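Local coordinates for chain length determinant protein (PDB 4E2H), which probably regulates the length of O-antigen polysaccharide chains on lipopolysaccharide from the periplasmic side of the inner membrane, at residues V22-G27 with A231-M236; A31-V34 with A39-K42; E146-R151 with R201-S206; Y161-Q166 with L186-L191. All coordinates share one frame; numbering follows the deposited sequence.

Contact 1. Residues V22-G27 with A231-M236; sequences VGQIAG and AYRYVM
Gln-24 reaches across to Arg-233 in a light contact that rests on van der Waals touch alone. The Gln-24 side chain is extended beyond CG, and the two side chains cross at about a right angle. The amide end of Gln-24, with OE1 and NE2 each 4.0 Å from Arg-233 CB, lies against that methylene. No hydrogen bond joins the two segments.

Charge enters only at the margins. The Arg-233 chain runs on away from Gln-24, and its guanidinium makes weak, long ion pairs with Asp-21 and with Glu-117 of the second subunit.

Aromatic rings pack within 231-236. Tyr-232 CE2 sits 3.7 Å above the ring plane of Tyr-234, over the ring centre, while the Tyr-232 ring also meets that of Phe-54.

Backbone bonds tie Arg-233 to Thr-18, and Val-235 and Met-236 both face Ile-16 in a classic beta bulge. Here the last strand pairs antiparallel with strand 12-18 as the outermost strand of the sheet within this chain, which brings both chain ends together, as in the membrane-proximal alpha/beta base domain of Wzz proteins.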
loop_
_atom_site.group_PDB
_atom_site.type_symbol
_atom_site.label_atom_id
_atom_site.label_comp_id
_atom_site.label_asym_id
_atom_site.label_seq_id
_atom_site.Cartn_x
_atom_site.Cartn_y
_atom_site.Cartn_z
ATOM N N VAL C 22 -18.579 1.109 -5.261
ATOM C CA VAL C 22 -17.891 0.556 -4.097
ATOM C C VAL C 22 -18.345 -0.869 -3.731
ATOM O O VAL C 22 -17.504 -1.750 -3.569
ATOM C CB VAL C 22 -18.008 1.498 -2.885
ATOM C CG1 VAL C 22 -17.383 0.876 -1.668
ATOM C CG2 VAL C 22 -17.400 2.870 -3.208
ATOM N N GLY C 23 -19.648 -1.109 -3.594
ATOM C CA GLY C 23 -20.136 -2.473 -3.432
ATOM C C GLY C 23 -20.296 -3.063 -4.835
ATOM O O GLY C 23 -21.126 -2.599 -5.610
ATOM N N GLN C 24 -19.568 -4.132 -5.138
ATOM C CA GLN C 24 -19.082 -4.390 -6.499
ATOM C C GLN C 24 -17.628 -4.042 -6.273
ATOM O O GLN C 24 -17.355 -3.014 -5.662
ATOM C CB GLN C 24 -19.642 -3.370 -7.506
ATOM C CG GLN C 24 -20.954 -3.707 -8.275
ATOM C CD GLN C 24 -21.273 -2.692 -9.390
ATOM O OE1 GLN C 24 -20.947 -1.510 -9.282
ATOM N NE2 GLN C 24 -21.890 -3.166 -10.474
ATOM N N ILE C 25 -16.683 -4.861 -6.703
ATOM C CA ILE C 25 -15.285 -4.526 -6.415
ATOM C C ILE C 25 -14.928 -4.283 -4.930
ATOM O O ILE C 25 -13.867 -3.717 -4.641
ATOM C CB ILE C 25 -14.810 -3.263 -7.194
ATOM C CG1 ILE C 25 -14.904 -2.003 -6.324
ATOM C CG2 ILE C 25 -15.570 -3.110 -8.515
ATOM C CD1 ILE C 25 -13.809 -1.037 -6.637
ATOM N N ALA C 26 -15.773 -4.702 -3.990
ATOM C CA ALA C 26 -15.341 -4.688 -2.591
ATOM C C ALA C 26 -14.470 -5.926 -2.342
ATOM O O ALA C 26 -13.470 -5.863 -1.627
ATOM C CB ALA C 26 -16.521 -4.661 -1.643
ATOM N N GLY C 27 -14.864 -7.052 -2.940
ATOM C CA GLY C 27 -14.062 -8.263 -2.959
ATOM C C GLY C 27 -12.682 -8.047 -3.562
ATOM O O GLY C 27 -11.666 -8.538 -3.027
ATOM N N ALA C 231 -15.571 -4.609 -14.227
ATOM C CA ALA C 231 -14.805 -3.525 -14.794
ATOM C C ALA C 231 -15.606 -2.214 -14.846
ATOM O O ALA C 231 -15.002 -1.133 -14.909
ATOM C CB ALA C 231 -14.331 -3.906 -16.185
ATOM N N TYR C 232 -16.942 -2.307 -14.818
ATOM C CA TYR C 232 -17.839 -1.178 -15.145
ATOM C C TYR C 232 -19.239 -1.345 -14.526
ATOM O O TYR C 232 -19.566 -2.401 -13.968
ATOM C CB TYR C 232 -18.017 -1.074 -16.666
ATOM C CG TYR C 232 -18.938 -2.149 -17.229
ATOM C CD1 TYR C 232 -18.444 -3.391 -17.610
ATOM C CD2 TYR C 232 -20.303 -1.930 -17.356
ATOM C CE1 TYR C 232 -19.278 -4.382 -18.101
ATOM C CE2 TYR C 232 -21.143 -2.917 -17.845
ATOM C CZ TYR C 232 -20.625 -4.144 -18.216
ATOM O OH TYR C 232 -21.448 -5.145 -18.699
ATOM N N ARG C 233 -20.064 -0.302 -14.630
ATOM C CA ARG C 233 -21.486 -0.435 -14.329
ATOM C C ARG C 233 -22.310 0.343 -15.351
ATOM O O ARG C 233 -21.872 1.375 -15.878
ATOM C CB ARG C 233 -21.831 -0.026 -12.887
ATOM C CG ARG C 233 -22.452 1.367 -12.748
ATOM C CD ARG C 233 -22.926 1.654 -11.326
ATOM N NE ARG C 233 -22.945 3.088 -11.032
ATOM C CZ ARG C 233 -23.936 3.920 -11.367
ATOM N NH1 ARG C 233 -25.004 3.466 -12.018
ATOM N NH2 ARG C 233 -23.856 5.213 -11.057
ATOM N N TYR C 234 -23.497 -0.173 -15.649
ATOM C CA TYR C 234 -24.375 0.460 -16.621
ATOM C C TYR C 234 -25.104 1.628 -15.986
ATOM O O TYR C 234 -25.758 1.461 -14.953
ATOM C CB TYR C 234 -25.393 -0.558 -17.113
ATOM C CG TYR C 234 -24.912 -1.375 -18.279
ATOM C CD1 TYR C 234 -24.247 -0.774 -19.336
ATOM C CD2 TYR C 234 -25.127 -2.746 -18.327
ATOM C CE1 TYR C 234 -23.813 -1.518 -20.428
ATOM C CE2 TYR C 234 -24.696 -3.505 -19.405
ATOM C CZ TYR C 234 -24.043 -2.890 -20.458
ATOM O OH TYR C 234 -23.619 -3.642 -21.544
ATOM N N VAL C 235 -24.986 2.808 -16.579
ATOM C CA VAL C 235 -25.894 3.896 -16.226
ATOM C C VAL C 235 -27.191 3.715 -17.049
ATOM O O VAL C 235 -28.296 3.987 -16.580
ATOM C CB VAL C 235 -25.258 5.273 -16.464
ATOM C CG1 VAL C 235 -26.086 6.348 -15.785
ATOM C CG2 VAL C 235 -23.826 5.304 -15.920
HETATM N N MSE C 236 -27.028 3.244 -18.284
HETATM C CA MSE C 236 -28.131 2.832 -19.122
HETATM C C MSE C 236 -27.638 1.735 -20.066
HETATM O O MSE C 236 -26.590 1.893 -20.713
HETATM C CB MSE C 236 -28.651 4.010 -19.950
#

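Contact 2. Residues A31-V34 with A39-K42; sequences AMNV and AAPK
Asn-33 on helix 26-35 lies beside Ala-40 in the loop that follows, and its side chain can be traced outward along the edge of that loop. The CA of Asn-33 is already 4.0 Å from the Ala-40 methyl, CB. From CB, the chain leaves roughly across the line between the segments, and chi1 of -96° then brings the amide back toward the loop. At the tip the two branches part. OD1 of Asn-33 comes to 4.4 Å from Ala-40 CB, a loose van der Waals approach, whereas ND2 gives a weak hydrogen bond of 2.8 Å to water 1. That water in turn donates to Pro-41 O at 2.6 Å, bridging helix and loop, and ND2 is also bonded to the backbone oxygen of Asn-29 one turn earlier. Beside this, the Ala-40 methyl points toward the helix and lies nearest the carbonyl oxygen of Met-32; the modelled 3.0 Å between Met-32 O and Ala-40 CB is doubtfully short. The selenomethionine Met-32 turns its own tip away from the loop.

The contact thus joins the C-terminal part of helix 26-35 to the loop leading into helix 43-65, with Lys-42 as N-cap of the latter, while Val-34 packs against Asn-215 and Ile-219 of helix 207-219.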
loop_
_atom_site.group_PDB
_atom_site.type_symbol
_atom_site.label_atom_id
_atom_site.label_comp_id
_atom_site.label_asym_id
_atom_site.label_seq_id
_atom_site.Cartn_x
_atom_site.Cartn_y
_atom_site.Cartn_z
ATOM N N ALA C 31 -8.897 -7.723 -1.677
ATOM C CA ALA C 31 -7.619 -8.320 -2.046
ATOM C C ALA C 31 -6.514 -7.290 -1.947
ATOM O O ALA C 31 -5.563 -7.464 -1.193
ATOM C CB ALA C 31 -7.662 -8.882 -3.449
HETATM N N MSE C 32 -6.628 -6.211 -2.709
HETATM C CA MSE C 32 -5.549 -5.223 -2.735
HETATM C C MSE C 32 -5.239 -4.612 -1.363
HETATM O O MSE C 32 -4.134 -4.089 -1.140
HETATM C CB MSE C 32 -5.841 -4.145 -3.759
HETATM C CG MSE C 32 -6.047 -4.722 -5.125
HETATM SE SE MSE C 32 -4.408 -4.889 -6.100
HETATM C CE MSE C 32 -4.971 -6.270 -7.353
ATOM N N ASN C 33 -6.206 -4.664 -0.452
ATOM C CA ASN C 33 -5.937 -4.236 0.912
ATOM C C ASN C 33 -5.077 -5.265 1.673
ATOM O O ASN C 33 -4.159 -4.887 2.404
ATOM C CB ASN C 33 -7.223 -3.874 1.659
ATOM C CG ASN C 33 -7.514 -2.378 1.619
ATOM O OD1 ASN C 33 -7.032 -1.616 2.465
ATOM N ND2 ASN C 33 -8.301 -1.951 0.628
ATOM N N VAL C 34 -5.354 -6.557 1.477
ATOM C CA VAL C 34 -4.457 -7.615 1.940
ATOM C C VAL C 34 -3.035 -7.439 1.406
ATOM O O VAL C 34 -2.097 -7.183 2.166
ATOM C CB VAL C 34 -4.938 -8.996 1.477
ATOM C CG1 VAL C 34 -3.895 -10.069 1.829
ATOM C CG2 VAL C 34 -6.267 -9.315 2.097
ATOM N N ALA C 39 -0.222 0.901 1.892
ATOM C CA ALA C 39 0.381 1.020 0.574
ATOM C C ALA C 39 -0.671 0.830 -0.520
ATOM O O ALA C 39 -0.472 1.246 -1.668
ATOM C CB ALA C 39 1.457 -0.041 0.427
ATOM N N ALA C 40 -1.779 0.181 -0.157
ATOM C CA ALA C 40 -2.886 -0.097 -1.075
ATOM C C ALA C 40 -3.661 1.171 -1.445
ATOM O O ALA C 40 -3.963 2.005 -0.577
ATOM C CB ALA C 40 -3.829 -1.139 -0.479
ATOM N N PRO C 41 -4.009 1.304 -2.742
ATOM C CA PRO C 41 -4.580 2.550 -3.292
ATOM C C PRO C 41 -5.980 2.820 -2.747
ATOM O O PRO C 41 -6.650 1.873 -2.307
ATOM C CB PRO C 41 -4.637 2.282 -4.801
ATOM C CG PRO C 41 -4.756 0.768 -4.916
ATOM C CD PRO C 41 -3.986 0.204 -3.731
ATOM N N LYS C 42 -6.405 4.085 -2.751
ATOM C CA LYS C 42 -7.769 4.440 -2.349
ATOM C C LYS C 42 -8.782 3.675 -3.217
ATOM O O LYS C 42 -8.526 3.403 -4.397
ATOM C CB LYS C 42 -7.988 5.958 -2.472
ATOM C CG LYS C 42 -7.994 6.727 -1.143
ATOM C CD LYS C 42 -7.844 8.253 -1.350
ATOM C CE LYS C 42 -8.032 9.024 -0.034
ATOM N NZ LYS C 42 -7.294 10.330 0.044
HETATM O O HOH W 1 -8.235 0.244 -1.071
#

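Contact 3. Residues E146-R151 with R201-S206; sequences EQKDLR and RPLVFS
Lys-148 sends CG directly opposite its backbone N (chi1 172°) and stays extended until a bend at chi4 (-147°), a path that lays its methylenes alongside Arg-201 and across Leu-203. Arg-201 is itself stretched from CG to NE, and the two long chains slide past one another in opposite directions. Their aliphatic parts meet with Lys-148 CE at 3.8 Å from Arg-201 CB. Leu-203 comes in at about a right angle to the lysine and presses one methyl on it, CD2 lying 3.6 Å from Lys-148 CD. At the end of the chain, Lys-148 NZ gives a weak hydrogen bond of 3.4 Å to Arg-201 O.

One helical turn further on, Arg-151 CG approaches Arg-201 NH2 at 4.0 Å. The two guanidinium planes are turned 70° apart and the like charges stand close, Arg-151 NE being 4.6 Å from Arg-201 NH2. Each is engaged separately: Arg-151 by Gln-154 and the backbone oxygen of Val-178, Arg-201 by Ser-188 of the second subunit.

The adhesion between helix 97-164 and the loop leading to helix 207-219 is therefore mainly aliphatic, supplied by the stems of Lys-148 and Arg-201 and the Leu-203 methyl; neutral hydrogen-bond partners hold each guanidinium and may partly compensate for the two like charges.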
loop_
_atom_site.group_PDB
_atom_site.type_symbol
_atom_site.label_atom_id
_atom_site.label_comp_id
_atom_site.label_asym_id
_atom_site.label_seq_id
_atom_site.Cartn_x
_atom_site.Cartn_y
_atom_site.Cartn_z
ATOM N N GLU C 146 20.559 -12.816 15.652
ATOM C CA GLU C 146 21.865 -12.277 15.966
ATOM C C GLU C 146 21.788 -11.485 17.253
ATOM O O GLU C 146 22.727 -11.461 18.034
ATOM C CB GLU C 146 22.418 -11.476 14.796
ATOM C CG GLU C 146 22.508 -12.359 13.555
ATOM C CD GLU C 146 23.274 -11.702 12.408
ATOM O OE1 GLU C 146 23.384 -10.442 12.405
ATOM O OE2 GLU C 146 23.760 -12.447 11.508
ATOM N N GLN C 147 20.657 -10.843 17.491
ATOM C CA GLN C 147 20.433 -10.270 18.799
ATOM C C GLN C 147 20.657 -11.353 19.847
ATOM O O GLN C 147 21.400 -11.164 20.813
ATOM C CB GLN C 147 19.019 -9.714 18.905
ATOM C CG GLN C 147 18.898 -8.290 18.427
ATOM C CD GLN C 147 19.823 -7.349 19.188
ATOM O OE1 GLN C 147 20.947 -7.073 18.756
ATOM N NE2 GLN C 147 19.349 -6.844 20.326
ATOM N N LYS C 148 20.026 -12.501 19.639
ATOM C CA LYS C 148 20.132 -13.598 20.588
ATOM C C LYS C 148 21.571 -14.093 20.694
ATOM O O LYS C 148 22.117 -14.179 21.795
ATOM C CB LYS C 148 19.174 -14.726 20.210
ATOM C CG LYS C 148 19.313 -15.997 21.015
ATOM C CD LYS C 148 18.178 -16.951 20.663
ATOM C CE LYS C 148 18.613 -18.394 20.828
ATOM N NZ LYS C 148 17.952 -19.293 19.846
ATOM N N ASP C 149 22.208 -14.376 19.565
ATOM C CA ASP C 149 23.569 -14.916 19.617
ATOM C C ASP C 149 24.581 -14.005 20.309
ATOM O O ASP C 149 25.440 -14.475 21.066
ATOM C CB ASP C 149 24.035 -15.374 18.242
ATOM C CG ASP C 149 23.100 -16.415 17.664
ATOM O OD1 ASP C 149 22.189 -16.826 18.422
ATOM O OD2 ASP C 149 23.261 -16.818 16.486
ATOM N N LEU C 150 24.476 -12.708 20.070
ATOM C CA LEU C 150 25.246 -11.758 20.877
ATOM C C LEU C 150 24.954 -11.915 22.375
ATOM O O LEU C 150 25.869 -11.922 23.177
ATOM C CB LEU C 150 24.975 -10.308 20.462
ATOM C CG LEU C 150 25.383 -9.285 21.532
ATOM C CD1 LEU C 150 26.874 -9.046 21.494
ATOM C CD2 LEU C 150 24.634 -7.957 21.329
ATOM N N ARG C 151 23.689 -12.052 22.755
ATOM C CA ARG C 151 23.371 -12.200 24.163
ATOM C C ARG C 151 24.012 -13.493 24.662
ATOM O O ARG C 151 24.573 -13.510 25.766
ATOM C CB ARG C 151 21.871 -12.159 24.424
ATOM C CG ARG C 151 21.477 -12.141 25.901
ATOM C CD ARG C 151 22.381 -11.195 26.737
ATOM N NE ARG C 151 21.705 -10.810 27.986
ATOM C CZ ARG C 151 22.001 -9.740 28.729
ATOM N NH1 ARG C 151 22.982 -8.928 28.373
ATOM N NH2 ARG C 151 21.313 -9.487 29.838
ATOM N N ARG C 201 16.046 -20.914 23.655
ATOM C CA ARG C 201 15.797 -19.573 24.144
ATOM C C ARG C 201 14.934 -18.940 23.053
ATOM O O ARG C 201 15.276 -18.992 21.857
ATOM C CB ARG C 201 17.118 -18.817 24.334
ATOM C CG ARG C 201 17.005 -17.458 25.045
ATOM C CD ARG C 201 18.367 -16.744 25.130
ATOM N NE ARG C 201 18.390 -15.529 25.961
ATOM C CZ ARG C 201 18.794 -15.479 27.229
ATOM N NH1 ARG C 201 19.212 -16.585 27.832
ATOM N NH2 ARG C 201 18.774 -14.322 27.891
ATOM N N PRO C 202 13.791 -18.371 23.445
ATOM C CA PRO C 202 12.849 -17.882 22.434
ATOM C C PRO C 202 13.264 -16.545 21.825
ATOM O O PRO C 202 13.666 -15.630 22.555
ATOM C CB PRO C 202 11.548 -17.722 23.226
ATOM C CG PRO C 202 11.991 -17.456 24.621
ATOM C CD PRO C 202 13.260 -18.252 24.811
ATOM N N LEU C 203 13.166 -16.441 20.504
ATOM C CA LEU C 203 13.460 -15.191 19.830
ATOM C C LEU C 203 12.464 -14.121 20.247
ATOM O O LEU C 203 11.273 -14.395 20.380
ATOM C CB LEU C 203 13.402 -15.393 18.322
ATOM C CG LEU C 203 14.527 -16.304 17.837
ATOM C CD1 LEU C 203 14.409 -16.598 16.340
ATOM C CD2 LEU C 203 15.894 -15.676 18.182
ATOM N N VAL C 204 12.946 -12.906 20.469
ATOM C CA VAL C 204 12.047 -11.783 20.704
ATOM C C VAL C 204 11.854 -10.972 19.408
ATOM O O VAL C 204 12.829 -10.643 18.724
ATOM C CB VAL C 204 12.557 -10.896 21.843
ATOM C CG1 VAL C 204 12.053 -9.487 21.674
ATOM C CG2 VAL C 204 12.092 -11.448 23.160
ATOM N N PHE C 205 10.606 -10.666 19.062
ATOM C CA PHE C 205 10.330 -9.906 17.840
ATOM C C PHE C 205 9.497 -8.661 18.057
ATOM O O PHE C 205 8.760 -8.562 19.034
ATOM C CB PHE C 205 9.562 -10.765 16.848
ATOM C CG PHE C 205 10.326 -11.937 16.343
ATOM C CD1 PHE C 205 11.328 -11.767 15.396
ATOM C CD2 PHE C 205 10.034 -13.219 16.800
ATOM C CE1 PHE C 205 12.033 -12.855 14.907
ATOM C CE2 PHE C 205 10.739 -14.321 16.310
ATOM C CZ PHE C 205 11.741 -14.137 15.358
ATOM N N SER C 206 9.568 -7.743 17.100
ATOM C CA SER C 206 8.694 -6.572 17.081
ATOM C C SER C 206 7.228 -6.981 16.836
ATOM O O SER C 206 6.956 -7.984 16.170
ATOM C CB SER C 206 9.168 -5.601 15.993
ATOM O OG SER C 206 8.800 -4.260 16.277
#

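Contact 4. Residues Y161-Q166 with L186-L191; sequences YANQAQ and LGSEAL
A Schellman motif closes the long helix 97-164 where Ala-162 and Asn-163 meet Ser-188 at the start of helix 187-195. Gln-166, with positive phi, is its C-prime residue, and its N bonds to Asn-163 O at 2.8 Å, while Val-167 N reaches back to Ala-162 O. Across the contact, the methyl of Ala-162 faces the first turn of the other helix: Ala-162 CB lies 4.2 Å from Ser-188 CB and equally far from Ser-188 N. Asn-163 arrives from the side and sets its amide oxygen against the serine methylene, OD1 being 3.5 Å from Ser-188 CB. The serine hydroxyl is not bonded to this amide, since Ser-188 OG stays 4.0 Å from Asn-163 OD1. A chi1 of 50° places OG between its backbone N and carbonyl carbon, and there it bonds to the backbone oxygen of Val-167. The backbones of Ser-188 and Val-167 are hydrogen-bonded as well. Further along helix 187-195, Leu-191 packs on Ala-158 and Leu-159.

Small groups, the Ala-162 methyl and the Ser-188 methylene, meet where the two helices come close (5.7 Å between Ala-162 CA and Ser-188 CA). The Asn-163 oxygen thus touches a methylene without a hydrogen bond, while the buried serine hydroxyl is satisfied by Val-167, the residue after Gln-166.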
loop_
_atom_site.group_PDB
_atom_site.type_symbol
_atom_site.label_atom_id
_atom_site.label_comp_id
_atom_site.label_asym_id
_atom_site.label_seq_id
_atom_site.Cartn_x
_atom_site.Cartn_y
_atom_site.Cartn_z
ATOM N N TYR C 161 34.053 -15.207 34.022
ATOM C CA TYR C 161 34.190 -14.311 35.170
ATOM C C TYR C 161 33.712 -15.025 36.422
ATOM O O TYR C 161 34.376 -14.998 37.450
ATOM C CB TYR C 161 33.383 -13.010 34.994
ATOM C CG TYR C 161 33.537 -12.285 33.665
ATOM C CD1 TYR C 161 34.643 -12.483 32.852
ATOM C CD2 TYR C 161 32.562 -11.384 33.237
ATOM C CE1 TYR C 161 34.773 -11.811 31.645
ATOM C CE2 TYR C 161 32.675 -10.711 32.030
ATOM C CZ TYR C 161 33.782 -10.923 31.234
ATOM O OH TYR C 161 33.907 -10.251 30.030
ATOM N N ALA C 162 32.543 -15.655 36.353
ATOM C CA ALA C 162 32.008 -16.306 37.546
ATOM C C ALA C 162 32.897 -17.491 37.983
ATOM O O ALA C 162 33.249 -17.583 39.147
ATOM C CB ALA C 162 30.580 -16.740 37.348
ATOM N N ASN C 163 33.259 -18.379 37.057
ATOM C CA ASN C 163 34.206 -19.449 37.360
ATOM C C ASN C 163 35.434 -18.942 38.118
ATOM O O ASN C 163 35.754 -19.446 39.199
ATOM C CB ASN C 163 34.661 -20.180 36.096
ATOM C CG ASN C 163 33.624 -21.164 35.591
ATOM O OD1 ASN C 163 32.646 -21.477 36.289
ATOM N ND2 ASN C 163 33.831 -21.667 34.367
ATOM N N GLN C 164 36.096 -17.930 37.573
ATOM C CA GLN C 164 37.307 -17.424 38.197
ATOM C C GLN C 164 37.080 -16.877 39.601
ATOM O O GLN C 164 37.953 -16.998 40.474
ATOM C CB GLN C 164 37.986 -16.372 37.318
ATOM C CG GLN C 164 39.504 -16.456 37.389
ATOM C CD GLN C 164 40.190 -15.313 36.679
ATOM O OE1 GLN C 164 40.114 -15.184 35.441
ATOM N NE2 GLN C 164 40.872 -14.463 37.459
ATOM N N ALA C 165 35.913 -16.274 39.818
ATOM C CA ALA C 165 35.571 -15.724 41.132
ATOM C C ALA C 165 34.851 -16.774 41.973
ATOM O O ALA C 165 34.282 -16.453 43.032
ATOM C CB ALA C 165 34.701 -14.484 40.977
ATOM N N GLN C 166 34.873 -18.013 41.480
ATOM C CA GLN C 166 34.186 -19.140 42.102
ATOM C C GLN C 166 32.791 -18.790 42.624
ATOM O O GLN C 166 32.490 -19.071 43.780
ATOM C CB GLN C 166 35.026 -19.717 43.241
ATOM C CG GLN C 166 36.428 -20.166 42.827
ATOM C CD GLN C 166 37.271 -20.616 44.013
ATOM O OE1 GLN C 166 37.103 -20.120 45.134
ATOM N NE2 GLN C 166 38.177 -21.567 43.773
ATOM N N LEU C 186 24.768 -14.022 38.474
ATOM C CA LEU C 186 23.741 -15.087 38.455
ATOM C C LEU C 186 24.432 -16.396 38.806
ATOM O O LEU C 186 23.792 -17.426 39.056
ATOM C CB LEU C 186 23.068 -15.200 37.092
ATOM C CG LEU C 186 22.549 -13.900 36.466
ATOM C CD1 LEU C 186 22.208 -14.097 35.001
ATOM C CD2 LEU C 186 21.359 -13.343 37.232
ATOM N N GLY C 187 25.757 -16.352 38.841
ATOM C CA GLY C 187 26.492 -17.534 39.239
ATOM C C GLY C 187 26.529 -18.544 38.119
ATOM O O GLY C 187 25.700 -18.513 37.199
ATOM N N SER C 188 27.495 -19.446 38.218
ATOM C CA SER C 188 27.910 -20.281 37.107
ATOM C C SER C 188 26.964 -21.446 36.915
ATOM O O SER C 188 26.887 -22.019 35.830
ATOM C CB SER C 188 29.333 -20.788 37.340
ATOM O OG SER C 188 29.432 -21.336 38.641
ATOM N N GLU C 189 26.227 -21.810 37.949
ATOM C CA GLU C 189 25.235 -22.844 37.710
ATOM C C GLU C 189 24.094 -22.344 36.803
ATOM O O GLU C 189 23.602 -23.086 35.943
ATOM C CB GLU C 189 24.727 -23.449 39.013
ATOM C CG GLU C 189 25.435 -24.749 39.344
ATOM C CD GLU C 189 24.866 -25.432 40.577
ATOM O OE1 GLU C 189 24.817 -24.778 41.648
ATOM O OE2 GLU C 189 24.465 -26.619 40.474
ATOM N N ALA C 190 23.693 -21.085 36.972
ATOM C CA ALA C 190 22.657 -20.516 36.110
ATOM C C ALA C 190 23.184 -20.189 34.711
ATOM O O ALA C 190 22.571 -20.570 33.710
ATOM C CB ALA C 190 22.034 -19.282 36.741
ATOM N N LEU C 191 24.311 -19.476 34.633
ATOM C CA LEU C 191 24.841 -19.099 33.331
ATOM C C LEU C 191 25.102 -20.356 32.490
ATOM O O LEU C 191 24.827 -20.382 31.291
ATOM C CB LEU C 191 26.098 -18.227 33.461
ATOM C CG LEU C 191 26.041 -16.890 34.227
ATOM C CD1 LEU C 191 27.388 -16.189 34.144
ATOM C CD2 LEU C 191 24.942 -15.920 33.734
#

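Overall arrangement
Contacts 1 and 3 are surface contacts, contact 2 is partly buried near the middle of the chain, and contact 4 is buried even though it lies about 51 Å from the chain's centre. Helix 26-35 serves contacts 1 and 2, whose centres are about 17 Å apart; helix 97-164 serves contacts 3 and 4, about 22 Å apart. Contact 1 closes a sequence loop that encloses the rest, and contact 4 nests within contact 3. Long charged side chains dominate contact 3, while contact 1 is a light touch of an amide on an arginine methylene; in contacts 2 and 4 an alanine or serine meets a helix, with an asparagine alongside, and a water bridges contact 2.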